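Local atomic coordinates of CopN (Chlamydia pneumoniae, PDB entry 4NRH), a protein that probably acts as a gatekeeper of type III secretion, working with its bound chaperone to direct the secretion of translocator proteins. Residues L108-E113 and S159-K164; S144-R149 and Q153-V158; T168-Q173 and A180-L185. All coordinates share one frame; numbering follows the deposited sequence.

Interaction 1. Residues L108-E113 and S159-K164; sequences LFASQE and SSFLMK
Ser111 faces Phe161 across two nearly antiparallel helical segments, whose axes make an angle of 166° and come within 10.3 Å. The Phe161 ring carries most of this contact. Its CG lies anti to the backbone N (chi1 164°), and this carries the ring across the gap to the other helix. One side of the ring tip comes up to the backbone, Phe161 CE1 lying 3.5 Å from Ser111 CA. That approach is oblique to the ring. Ala110 C instead lies at the ring edge, near its plane, 4.0 Å from Phe161 CE1. The side-chain carbons add a looser layer. Ser111 CB is 3.9 Å from Phe161 CE1, and Ala110 CB is 4.3 Å from the same ring atom. One turn further on, Lys164 brings its aliphatic part alongside, with Lys164 CG 4.4 Å from Ala110 CB. Lys164 NZ is 6.9 Å from Glu113 OE1. The charges are opposite, but this is too far for a salt bridge. Ser111 OG is hydrogen-bonded to Arg126 NH1 of helix 122-133. That helix also touches the Phe161 ring through Leu125. On helix 152-172, Met163 packs against Asp24 of the chaperone chain. The contact is antiparallel helix packing within an all-helical protein. In it, the Phe161 ring of helix 152-172 packs against the backbone at Ala110 and Ser111, two small residues of helix 108-115.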
ATOM      1  N   LEU A 108     -11.152  -5.021  21.192  1.00 38.06           N
ATOM      2  CA  LEU A 108     -11.018  -6.211  22.027  1.00 35.51           C
ATOM      3  C   LEU A 108     -11.060  -7.510  21.225  1.00 34.90           C
ATOM      4  O   LEU A 108     -10.137  -8.322  21.295  1.00 40.49           O
ATOM      5  CB  LEU A 108     -12.119  -6.222  23.089  1.00 34.36           C
ATOM      6  CG  LEU A 108     -11.949  -7.135  24.304  1.00 37.35           C
ATOM      7  CD1 LEU A 108     -10.672  -6.803  25.050  1.00 34.89           C
ATOM      8  CD2 LEU A 108     -13.150  -6.996  25.222  1.00 44.64           C
ATOM      9  N   PHE A 109     -12.133  -7.700  20.464  1.00 36.81           N
ATOM     10  CA  PHE A 109     -12.347  -8.945  19.730  1.00 36.19           C
ATOM     11  C   PHE A 109     -11.377  -9.095  18.563  1.00 37.34           C
ATOM     12  O   PHE A 109     -10.957 -10.207  18.236  1.00 40.01           O
ATOM     13  CB  PHE A 109     -13.789  -9.021  19.231  1.00 41.84           C
ATOM     14  CG  PHE A 109     -14.809  -8.997  20.333  1.00 44.15           C
ATOM     15  CD1 PHE A 109     -14.818  -9.984  21.307  1.00 47.00           C
ATOM     16  CD2 PHE A 109     -15.750  -7.984  20.404  1.00 50.96           C
ATOM     17  CE1 PHE A 109     -15.751  -9.963  22.327  1.00 48.26           C
ATOM     18  CE2 PHE A 109     -16.685  -7.957  21.422  1.00 52.33           C
ATOM     19  CZ  PHE A 109     -16.686  -8.948  22.384  1.00 51.45           C
ATOM     20  N   ALA A 110     -11.027  -7.977  17.936  1.00 30.48           N
ATOM     21  CA  ALA A 110     -10.036  -7.982  16.867  1.00 32.03           C
ATOM     22  C   ALA A 110      -8.684  -8.432  17.407  1.00 31.74           C
ATOM     23  O   ALA A 110      -7.998  -9.249  16.794  1.00 28.84           O
ATOM     24  CB  ALA A 110      -9.927  -6.606  16.233  1.00 28.41           C
ATOM     25  N   SER A 111      -8.311  -7.891  18.562  1.00 28.61           N
ATOM     26  CA  SER A 111      -7.035  -8.210  19.186  1.00 33.21           C
ATOM     27  C   SER A 111      -6.940  -9.683  19.558  1.00 34.39           C
ATOM     28  O   SER A 111      -5.872 -10.282  19.468  1.00 39.46           O
ATOM     29  CB  SER A 111      -6.819  -7.350  20.430  1.00 39.66           C
ATOM     30  OG  SER A 111      -7.735  -7.695  21.456  1.00 34.11           O
ATOM     31  N   GLN A 112      -8.064 -10.262  19.968  1.00 25.96           N
ATOM     32  CA  GLN A 112      -8.099 -11.668  20.356  1.00 34.23           C
ATOM     33  C   GLN A 112      -7.979 -12.596  19.152  1.00 31.68           C
ATOM     34  O   GLN A 112      -7.305 -13.623  19.219  1.00 30.44           O
ATOM     35  CB  GLN A 112      -9.383 -11.972  21.130  1.00 28.18           C
ATOM     36  CG  GLN A 112      -9.420 -11.355  22.517  1.00 31.29           C
ATOM     37  CD  GLN A 112     -10.784 -11.459  23.168  1.00 32.92           C
ATOM     38  OE1 GLN A 112     -11.659 -12.181  22.692  1.00 38.73           O
ATOM     39  NE2 GLN A 112     -10.971 -10.736  24.266  1.00 33.98           N
ATOM     40  N   GLU A 113      -8.635 -12.237  18.053  1.00 30.77           N
ATOM     41  CA  GLU A 113      -8.596 -13.058  16.849  1.00 36.58           C
ATOM     42  C   GLU A 113      -7.204 -13.069  16.220  1.00 35.52           C
ATOM     43  O   GLU A 113      -6.732 -14.107  15.755  1.00 38.16           O
ATOM     44  CB  GLU A 113      -9.630 -12.571  15.830  1.00 40.42           C
ATOM     45  CG  GLU A 113      -9.721 -13.454  14.595  1.00 39.01           C
ATOM     46  CD  GLU A 113     -10.817 -13.025  13.638  1.00 47.51           C
ATOM     47  OE1 GLU A 113     -11.372 -11.921  13.817  1.00 46.88           O
ATOM     48  OE2 GLU A 113     -11.124 -13.797  12.703  1.00 40.33           O
ATOM     49  N   SER A 159       0.814  -6.030  11.184  1.00 27.72           N
ATOM     50  CA  SER A 159       0.477  -4.885  10.345  1.00 28.20           C
ATOM     51  C   SER A 159      -0.991  -4.928   9.928  1.00 33.62           C
ATOM     52  O   SER A 159      -1.656  -3.894   9.858  1.00 37.30           O
ATOM     53  CB  SER A 159       1.374  -4.838   9.107  1.00 31.97           C
ATOM     54  OG  SER A 159       1.080  -5.909   8.226  1.00 35.55           O
ATOM     55  N   SER A 160      -1.488  -6.130   9.650  1.00 27.54           N
ATOM     56  CA  SER A 160      -2.886  -6.314   9.277  1.00 26.84           C
ATOM     57  C   SER A 160      -3.814  -6.007  10.450  1.00 30.35           C
ATOM     58  O   SER A 160      -4.894  -5.446  10.264  1.00 30.74           O
ATOM     59  CB  SER A 160      -3.126  -7.739   8.774  1.00 28.83           C
ATOM     60  OG  SER A 160      -2.408  -7.983   7.578  1.00 45.86           O
ATOM     61  N   PHE A 161      -3.394  -6.386  11.653  1.00 35.60           N
ATOM     62  CA  PHE A 161      -4.146  -6.060  12.861  1.00 32.67           C
ATOM     63  C   PHE A 161      -4.263  -4.550  13.032  1.00 29.97           C
ATOM     64  O   PHE A 161      -5.325  -4.037  13.381  1.00 33.52           O
ATOM     65  CB  PHE A 161      -3.493  -6.673  14.101  1.00 29.23           C
ATOM     66  CG  PHE A 161      -3.986  -6.083  15.391  1.00 26.44           C
ATOM     67  CD1 PHE A 161      -5.276  -6.329  15.829  1.00 30.26           C
ATOM     68  CD2 PHE A 161      -3.165  -5.274  16.159  1.00 29.49           C
ATOM     69  CE1 PHE A 161      -5.737  -5.782  17.012  1.00 38.24           C
ATOM     70  CE2 PHE A 161      -3.620  -4.725  17.344  1.00 26.04           C
ATOM     71  CZ  PHE A 161      -4.908  -4.982  17.770  1.00 27.99           C
ATOM     72  N   LEU A 162      -3.159  -3.851  12.787  1.00 30.09           N
ATOM     73  CA  LEU A 162      -3.119  -2.399  12.902  1.00 26.70           C
ATOM     74  C   LEU A 162      -4.081  -1.749  11.911  1.00 33.25           C
ATOM     75  O   LEU A 162      -4.798  -0.810  12.256  1.00 35.22           O
ATOM     76  CB  LEU A 162      -1.697  -1.884  12.672  1.00 24.50           C
ATOM     77  CG  LEU A 162      -0.665  -2.232  13.745  1.00 30.99           C
ATOM     78  CD1 LEU A 162       0.693  -1.637  13.400  1.00 28.68           C
ATOM     79  CD2 LEU A 162      -1.127  -1.765  15.119  1.00 24.83           C
ATOM     80  N   MET A 163      -4.089  -2.259  10.682  1.00 30.54           N
ATOM     81  CA  MET A 163      -4.979  -1.758   9.640  1.00 36.13           C
ATOM     82  C   MET A 163      -6.440  -2.011   9.995  1.00 38.74           C
ATOM     83  O   MET A 163      -7.298  -1.155   9.779  1.00 41.61           O
ATOM     84  CB  MET A 163      -4.651  -2.403   8.294  1.00 34.53           C
ATOM     85  CG  MET A 163      -3.306  -1.999   7.721  1.00 45.22           C
ATOM     86  SD  MET A 163      -3.269  -0.271   7.206  1.00 42.39           S
ATOM     87  CE  MET A 163      -4.487  -0.284   5.893  1.00 34.02           C
ATOM     88  N   LYS A 164      -6.713  -3.195  10.536  1.00 33.97           N
ATOM     89  CA  LYS A 164      -8.068  -3.569  10.923  1.00 37.74           C
ATOM     90  C   LYS A 164      -8.580  -2.665  12.042  1.00 36.17           C
ATOM     91  O   LYS A 164      -9.730  -2.222  12.021  1.00 37.30           O
ATOM     92  CB  LYS A 164      -8.112  -5.035  11.360  1.00 34.52           C
ATOM     93  CG  LYS A 164      -9.434  -5.466  11.975  1.00 39.05           C
ATOM     94  CD  LYS A 164     -10.536  -5.526  10.931  1.00 43.77           C
ATOM     95  CE  LYS A 164     -11.845  -6.007  11.536  1.00 49.50           C
ATOM     96  NZ  LYS A 164     -12.929  -6.081  10.519  1.00 58.28           N
TER

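Interaction 2. Residues S144-R149 and Q153-V158; sequences SMLQDR and QDMAIV
Leu146 and Met155 form the centre of this buried contact between helices 139-149 and 152-172. The segment axes are inclined at 126° and come within 10.1 Å. The apolar part comes first. The two side chains run alongside each other in opposite directions. Leu146 CD2 lies 4.0 Å from Met155 CG, while Leu146 CB lies 4.0 Å from Met155 SD. The methionine therefore passes the leucine along its length. A second, looser touch joins Leu146 CD2 to Val158 CG1 at 4.4 Å. The next group is side chain on backbone. Met155 is extended beyond CG (chi2 -175°, chi3 -163°), which takes its methyl past the Leu146 side chain to the backbone. There Met155 CE lies 3.6 Å from Leu146 O and 3.6 Å from Gln147 CA. The Gln147 side chain crosses the methionine at a slant, with Gln147 CG 4.1 Å from Met155 CE. Polar groups act at the margin. Gln147 NE2 makes a weak hydrogen bond to Tyr152 OH, near the turn between the helices. Arg149 points its guanidinium elsewhere, to a salt bridge with Glu131, and Met145 CG lies over one face of it, offset toward the rim. Helix 179-215 adds Leu192 against Leu146 and Leu196 against Met155. Across the pair the chemistry is that of van der Waals packing. The two consecutive helices therefore meet here without directional bonds between these segments.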
ATOM      1  N   SER A 144      10.958   0.452  12.811  1.00 35.38           N
ATOM      2  CA  SER A 144      11.856   0.401  13.961  1.00 41.95           C
ATOM      3  C   SER A 144      11.128  -0.100  15.203  1.00 46.89           C
ATOM      4  O   SER A 144      11.690  -0.836  16.014  1.00 58.23           O
ATOM      5  CB  SER A 144      12.465   1.777  14.231  1.00 43.83           C
ATOM      6  OG  SER A 144      13.065   2.306  13.062  1.00 58.44           O
ATOM      7  N   MET A 145       9.874   0.316  15.343  1.00 42.79           N
ATOM      8  CA  MET A 145       9.039  -0.088  16.467  1.00 45.42           C
ATOM      9  C   MET A 145       8.807  -1.597  16.469  1.00 52.85           C
ATOM     10  O   MET A 145       8.961  -2.258  17.495  1.00 55.07           O
ATOM     11  CB  MET A 145       7.704   0.658  16.428  1.00 44.77           C
ATOM     12  CG  MET A 145       6.829   0.446  17.649  1.00 45.07           C
ATOM     13  SD  MET A 145       5.264   1.330  17.520  1.00 93.21           S
ATOM     14  CE  MET A 145       5.841   2.968  17.084  1.00 27.47           C
ATOM     15  N   LEU A 146       8.429  -2.133  15.312  1.00 42.30           N
ATOM     16  CA  LEU A 146       8.140  -3.557  15.175  1.00 35.38           C
ATOM     17  C   LEU A 146       9.401  -4.420  15.224  1.00 33.18           C
ATOM     18  O   LEU A 146       9.351  -5.579  15.633  1.00 44.78           O
ATOM     19  CB  LEU A 146       7.389  -3.825  13.868  1.00 37.63           C
ATOM     20  CG  LEU A 146       5.858  -3.780  13.865  1.00 44.60           C
ATOM     21  CD1 LEU A 146       5.327  -2.427  14.310  1.00 55.52           C
ATOM     22  CD2 LEU A 146       5.325  -4.138  12.485  1.00 38.89           C
ATOM     23  N   GLN A 147      10.526  -3.852  14.796  1.00 32.59           N
ATOM     24  CA  GLN A 147      11.762  -4.613  14.629  1.00 35.70           C
ATOM     25  C   GLN A 147      12.305  -5.189  15.935  1.00 54.19           C
ATOM     26  O   GLN A 147      12.909  -6.262  15.941  1.00 59.09           O
ATOM     27  CB  GLN A 147      12.830  -3.738  13.968  1.00 40.35           C
ATOM     28  CG  GLN A 147      12.800  -3.777  12.447  1.00 45.83           C
ATOM     29  CD  GLN A 147      13.940  -3.000  11.820  1.00 47.33           C
ATOM     30  OE1 GLN A 147      14.403  -2.001  12.372  1.00 51.88           O
ATOM     31  NE2 GLN A 147      14.400  -3.456  10.661  1.00 49.57           N
ATOM     32  N   ASP A 148      12.092  -4.477  17.036  1.00 55.83           N
ATOM     33  CA  ASP A 148      12.573  -4.928  18.337  1.00 74.07           C
ATOM     34  C   ASP A 148      11.623  -5.930  18.984  1.00 74.66           C
ATOM     35  O   ASP A 148      12.041  -6.760  19.792  1.00 87.49           O
ATOM     36  CB  ASP A 148      12.778  -3.735  19.275  1.00 84.34           C
ATOM     37  CG  ASP A 148      13.694  -2.683  18.687  1.00 88.29           C
ATOM     38  OD1 ASP A 148      14.653  -3.057  17.977  1.00 89.02           O
ATOM     39  OD2 ASP A 148      13.459  -1.484  18.941  1.00 87.86           O
ATOM     40  N   ARG A 149      10.346  -5.846  18.627  1.00 60.22           N
ATOM     41  CA  ARG A 149       9.307  -6.612  19.308  1.00 51.72           C
ATOM     42  C   ARG A 149       8.907  -7.905  18.600  1.00 50.12           C
ATOM     43  O   ARG A 149       8.488  -8.863  19.250  1.00 49.41           O
ATOM     44  CB  ARG A 149       8.072  -5.731  19.501  1.00 48.72           C
ATOM     45  CG  ARG A 149       8.328  -4.523  20.384  1.00 55.93           C
ATOM     46  CD  ARG A 149       7.177  -3.533  20.344  1.00 65.39           C
ATOM     47  NE  ARG A 149       7.651  -2.160  20.507  1.00 68.41           N
ATOM     48  CZ  ARG A 149       6.867  -1.133  20.815  1.00 64.90           C
ATOM     49  NH1 ARG A 149       5.568  -1.323  20.992  1.00 60.75           N
ATOM     50  NH2 ARG A 149       7.383   0.082  20.945  1.00 66.24           N
ATOM     51  N   GLN A 153       8.328 -12.337   9.996  1.00 46.79           N
ATOM     52  CA  GLN A 153       7.163 -13.069   9.504  1.00 50.60           C
ATOM     53  C   GLN A 153       5.906 -12.739  10.311  1.00 53.03           C
ATOM     54  O   GLN A 153       4.793 -12.792   9.786  1.00 69.10           O
ATOM     55  CB  GLN A 153       7.406 -14.582   9.517  1.00 55.26           C
ATOM     56  CG  GLN A 153       7.706 -15.178  10.879  1.00 71.97           C
ATOM     57  CD  GLN A 153       7.803 -16.691  10.832  1.00 85.84           C
ATOM     58  OE1 GLN A 153       6.847 -17.373  10.460  1.00 89.86           O
ATOM     59  NE2 GLN A 153       8.958 -17.224  11.205  1.00 90.24           N
ATOM     60  N   ASP A 154       6.082 -12.401  11.585  1.00 43.29           N
ATOM     61  CA  ASP A 154       4.958 -11.999  12.426  1.00 37.31           C
ATOM     62  C   ASP A 154       4.487 -10.583  12.110  1.00 37.26           C
ATOM     63  O   ASP A 154       3.327 -10.248  12.338  1.00 38.73           O
ATOM     64  CB  ASP A 154       5.325 -12.101  13.909  1.00 36.56           C
ATOM     65  CG  ASP A 154       5.269 -13.525  14.427  1.00 46.84           C
ATOM     66  OD1 ASP A 154       4.745 -14.399  13.705  1.00 51.52           O
ATOM     67  OD2 ASP A 154       5.742 -13.768  15.558  1.00 40.48           O
ATOM     68  N   MET A 155       5.390  -9.760  11.584  1.00 35.31           N
ATOM     69  CA  MET A 155       5.094  -8.352  11.328  1.00 31.01           C
ATOM     70  C   MET A 155       3.949  -8.157  10.338  1.00 37.19           C
ATOM     71  O   MET A 155       3.192  -7.192  10.440  1.00 38.30           O
ATOM     72  CB  MET A 155       6.340  -7.632  10.809  1.00 35.75           C
ATOM     73  CG  MET A 155       7.441  -7.464  11.838  1.00 40.54           C
ATOM     74  SD  MET A 155       8.819  -6.491  11.205  1.00 45.12           S
ATOM     75  CE  MET A 155      10.096  -6.907  12.388  1.00 52.93           C
ATOM     76  N   ALA A 156       3.828  -9.075   9.384  1.00 33.73           N
ATOM     77  CA  ALA A 156       2.771  -8.999   8.381  1.00 32.49           C
ATOM     78  C   ALA A 156       1.390  -9.095   9.025  1.00 35.90           C
ATOM     79  O   ALA A 156       0.507  -8.286   8.743  1.00 38.56           O
ATOM     80  CB  ALA A 156       2.950 -10.092   7.341  1.00 32.21           C
ATOM     81  N   ILE A 157       1.213 -10.088   9.892  1.00 37.54           N
ATOM     82  CA  ILE A 157      -0.040 -10.263  10.616  1.00 43.02           C
ATOM     83  C   ILE A 157      -0.297  -9.076  11.545  1.00 41.61           C
ATOM     84  O   ILE A 157      -1.419  -8.574  11.631  1.00 38.70           O
ATOM     85  CB  ILE A 157      -0.037 -11.572  11.430  1.00 42.96           C
ATOM     86  CG1 ILE A 157      -0.038 -12.778  10.488  1.00 48.52           C
ATOM     87  CG2 ILE A 157      -1.235 -11.634  12.365  1.00 42.27           C
ATOM     88  CD1 ILE A 157       0.133 -14.103  11.197  1.00 60.82           C
ATOM     89  N   VAL A 158       0.754  -8.628  12.226  1.00 34.84           N
ATOM     90  CA  VAL A 158       0.660  -7.483  13.124  1.00 34.59           C
ATOM     91  C   VAL A 158       0.243  -6.221  12.369  1.00 34.86           C
ATOM     92  O   VAL A 158      -0.587  -5.446  12.845  1.00 37.82           O
ATOM     93  CB  VAL A 158       1.998  -7.229  13.850  1.00 39.96           C
ATOM     94  CG1 VAL A 158       1.934  -5.946  14.658  1.00 44.68           C
ATOM     95  CG2 VAL A 158       2.354  -8.410  14.744  1.00 38.25           C
TER

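Interaction 3. Residues T168-Q173 and A180-L185; sequences TGLKRQ and AQLQVL. Unlike the reference sequence in segment 168-173: Gly169 (reference Glu).
Leu170 and Leu182 pass each other in opposite directions, each reaching toward the other's helix. Leu170 does so although its CB does not point straight across. Its CG stands beside the backbone N and anti to the carbonyl carbon (chi1 -86°), and from there Leu170 CD2 comes to 3.9 Å from Leu182 CB. Leu170 CD2 is also 4.1 Å from Leu182 CD1. Leu182 does point across, and its CD1 goes furthest. Leu182 CD1 settles over the backbone of the facing helix, 3.5 Å from Gly169 C and 3.6 Å from Gly169 O. Leu170 N lies 3.8 Å from Leu182 CD1. Leu170 thus meets Leu182 side chain to side chain, and Leu182 CD1 in addition lies against the Gly169-Leu170 peptide. Gly169 is Glu in the reference sequence. Helix 152-172 ends just beyond, and Gln173 leaves it with positive phi. The contact lies where the chain leaves that helix and enters helix 179-215 through a short loop. Val177, in that loop, also touches Leu182. Met166, further back on helix 152-172, touches both Leu182 and Leu185. On the other helix, Ser179 and Met186 touch Leu170. There are no strands nearby, and the packing joins two consecutive helices.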
ATOM      1  N   THR A 168     -11.528   0.306  11.885  1.00 43.50           N
ATOM      2  CA  THR A 168     -12.594   0.353  12.877  1.00 50.26           C
ATOM      3  C   THR A 168     -12.698   1.761  13.455  1.00 43.13           C
ATOM      4  O   THR A 168     -13.794   2.282  13.663  1.00 52.14           O
ATOM      5  CB  THR A 168     -12.357  -0.662  14.014  1.00 53.26           C
ATOM      6  OG1 THR A 168     -12.359  -1.991  13.478  1.00 54.04           O
ATOM      7  CG2 THR A 168     -13.442  -0.548  15.078  1.00 60.07           C
ATOM      8  N   GLY A 169     -11.544   2.372  13.704  1.00 44.44           N
ATOM      9  CA  GLY A 169     -11.484   3.718  14.243  1.00 48.25           C
ATOM     10  C   GLY A 169     -12.059   4.770  13.313  1.00 57.32           C
ATOM     11  O   GLY A 169     -12.508   5.823  13.762  1.00 60.61           O
ATOM     12  N   LEU A 170     -12.041   4.490  12.012  1.00 55.96           N
ATOM     13  CA  LEU A 170     -12.578   5.420  11.024  1.00 65.26           C
ATOM     14  C   LEU A 170     -14.102   5.435  11.044  1.00 69.15           C
ATOM     15  O   LEU A 170     -14.723   6.484  10.868  1.00 71.22           O
ATOM     16  CB  LEU A 170     -12.083   5.067   9.620  1.00 66.28           C
ATOM     17  CG  LEU A 170     -10.738   5.650   9.187  1.00 61.66           C
ATOM     18  CD1 LEU A 170     -10.451   5.290   7.738  1.00 62.23           C
ATOM     19  CD2 LEU A 170     -10.714   7.158   9.383  1.00 58.37           C
ATOM     20  N   LYS A 171     -14.699   4.266  11.254  1.00 73.78           N
ATOM     21  CA  LYS A 171     -16.150   4.145  11.328  1.00 79.61           C
ATOM     22  C   LYS A 171     -16.712   4.862  12.550  1.00 65.07           C
ATOM     23  O   LYS A 171     -17.639   5.665  12.438  1.00 63.11           O
ATOM     24  CB  LYS A 171     -16.560   2.671  11.354  1.00 86.04           C
ATOM     25  CG  LYS A 171     -16.459   1.975  10.007  1.00 88.17           C
ATOM     26  CD  LYS A 171     -17.199   0.646  10.016  1.00 91.41           C
ATOM     27  CE  LYS A 171     -18.706   0.849   9.984  1.00 92.30           C
ATOM     28  NZ  LYS A 171     -19.161   1.423   8.689  1.00 89.24           N
ATOM     29  N   ARG A 172     -16.147   4.563  13.716  1.00 62.21           N
ATOM     30  CA  ARG A 172     -16.638   5.103  14.980  1.00 66.98           C
ATOM     31  C   ARG A 172     -16.480   6.618  15.108  1.00 61.42           C
ATOM     32  O   ARG A 172     -17.278   7.266  15.786  1.00 69.80           O
ATOM     33  CB  ARG A 172     -15.929   4.419  16.152  1.00 70.62           C
ATOM     34  CG  ARG A 172     -16.244   2.939  16.286  1.00 77.45           C
ATOM     35  CD  ARG A 172     -15.545   2.332  17.493  1.00 82.29           C
ATOM     36  NE  ARG A 172     -15.927   0.938  17.701  1.00 89.62           N
ATOM     37  CZ  ARG A 172     -17.008   0.554  18.373  1.00 95.52           C
ATOM     38  NH1 ARG A 172     -17.817   1.461  18.904  1.00 92.50           N
ATOM     39  NH2 ARG A 172     -17.281  -0.736  18.516  1.00101.67           N
ATOM     40  N   GLN A 173     -15.461   7.171  14.451  1.00 56.58           N
ATOM     41  CA  GLN A 173     -15.160   8.602  14.532  1.00 59.76           C
ATOM     42  C   GLN A 173     -15.048   9.076  15.981  1.00 61.67           C
ATOM     43  O   GLN A 173     -15.691  10.049  16.375  1.00 66.02           O
ATOM     44  CB  GLN A 173     -16.221   9.427  13.799  1.00 69.60           C
ATOM     45  CG  GLN A 173     -16.293   9.185  12.304  1.00 66.14           C
ATOM     46  CD  GLN A 173     -17.204  10.177  11.604  1.00 72.69           C
ATOM     47  OE1 GLN A 173     -18.391   9.916  11.411  1.00 70.20           O
ATOM     48  NE2 GLN A 173     -16.652  11.325  11.227  1.00 79.74           N
ATOM     49  N   ALA A 180      -8.400  12.494  10.214  1.00 49.99           N
ATOM     50  CA  ALA A 180      -7.299  12.814   9.308  1.00 54.02           C
ATOM     51  C   ALA A 180      -6.012  12.095   9.699  1.00 56.89           C
ATOM     52  O   ALA A 180      -5.234  11.683   8.837  1.00 48.14           O
ATOM     53  CB  ALA A 180      -7.070  14.317   9.266  1.00 51.22           C
ATOM     54  N   GLN A 181      -5.792  11.952  11.002  1.00 52.36           N
ATOM     55  CA  GLN A 181      -4.603  11.277  11.508  1.00 48.33           C
ATOM     56  C   GLN A 181      -4.626   9.785  11.198  1.00 43.16           C
ATOM     57  O   GLN A 181      -3.606   9.205  10.825  1.00 45.93           O
ATOM     58  CB  GLN A 181      -4.458  11.491  13.013  1.00 59.67           C
ATOM     59  CG  GLN A 181      -3.260  10.771  13.601  1.00 79.02           C
ATOM     60  CD  GLN A 181      -1.954  11.209  12.965  1.00 90.02           C
ATOM     61  OE1 GLN A 181      -1.564  12.373  13.058  1.00 95.15           O
ATOM     62  NE2 GLN A 181      -1.272  10.275  12.311  1.00 89.92           N
ATOM     63  N   LEU A 182      -5.793   9.168  11.360  1.00 40.45           N
ATOM     64  CA  LEU A 182      -5.954   7.751  11.063  1.00 45.16           C
ATOM     65  C   LEU A 182      -5.675   7.491   9.590  1.00 47.79           C
ATOM     66  O   LEU A 182      -5.080   6.477   9.234  1.00 47.17           O
ATOM     67  CB  LEU A 182      -7.362   7.274  11.427  1.00 45.40           C
ATOM     68  CG  LEU A 182      -7.656   7.076  12.916  1.00 53.11           C
ATOM     69  CD1 LEU A 182      -9.106   6.671  13.125  1.00 47.42           C
ATOM     70  CD2 LEU A 182      -6.716   6.041  13.516  1.00 52.82           C
ATOM     71  N   GLN A 183      -6.101   8.422   8.741  1.00 44.73           N
ATOM     72  CA  GLN A 183      -5.875   8.325   7.304  1.00 41.18           C
ATOM     73  C   GLN A 183      -4.384   8.285   6.983  1.00 43.10           C
ATOM     74  O   GLN A 183      -3.928   7.439   6.214  1.00 48.53           O
ATOM     75  CB  GLN A 183      -6.530   9.502   6.582  1.00 38.16           C
ATOM     76  CG  GLN A 183      -7.760   9.135   5.772  1.00 57.61           C
ATOM     77  CD  GLN A 183      -8.354  10.332   5.058  1.00 71.94           C
ATOM     78  OE1 GLN A 183      -8.511  11.403   5.643  1.00 72.23           O
ATOM     79  NE2 GLN A 183      -8.688  10.155   3.785  1.00 73.37           N
ATOM     80  N   VAL A 184      -3.634   9.205   7.578  1.00 40.47           N
ATOM     81  CA  VAL A 184      -2.189   9.260   7.396  1.00 40.22           C
ATOM     82  C   VAL A 184      -1.527   8.015   7.983  1.00 38.98           C
ATOM     83  O   VAL A 184      -0.592   7.464   7.401  1.00 40.31           O
ATOM     84  CB  VAL A 184      -1.589  10.522   8.049  1.00 37.30           C
ATOM     85  CG1 VAL A 184      -0.072  10.517   7.937  1.00 40.91           C
ATOM     86  CG2 VAL A 184      -2.165  11.772   7.406  1.00 43.53           C
ATOM     87  N   LEU A 185      -2.028   7.573   9.132  1.00 35.96           N
ATOM     88  CA  LEU A 185      -1.507   6.382   9.794  1.00 38.15           C
ATOM     89  C   LEU A 185      -1.693   5.137   8.929  1.00 39.03           C
ATOM     90  O   LEU A 185      -0.799   4.294   8.840  1.00 33.13           O
ATOM     91  CB  LEU A 185      -2.185   6.189  11.153  1.00 38.85           C
ATOM     92  CG  LEU A 185      -1.297   6.174  12.401  1.00 50.25           C
ATOM     93  CD1 LEU A 185       0.136   6.556  12.073  1.00 49.04           C
ATOM     94  CD2 LEU A 185      -1.866   7.102  13.464  1.00 60.42           C
TER

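All three interactions use helix 152-172, at successive positions along it. Interaction 2 joins its start to helix 139-149. Interaction 1 joins its middle to helix 108-115, and interaction 3 joins its end to helix 179-215. The centres of interactions 1 and 2 are about 14 Å apart, as are those of 1 and 3. Interactions 2 and 3 are about 21 Å apart between centres, and their nearest atoms are about 8 Å apart. In sequence, interaction 2 is nested inside the loop closed by interaction 1, and interaction 3 follows in series. The sodium ion is about 13 Å from the side chain of Ser111, and Gln112 of that segment is hydrogen-bonded to Asn26, a sodium-site residue.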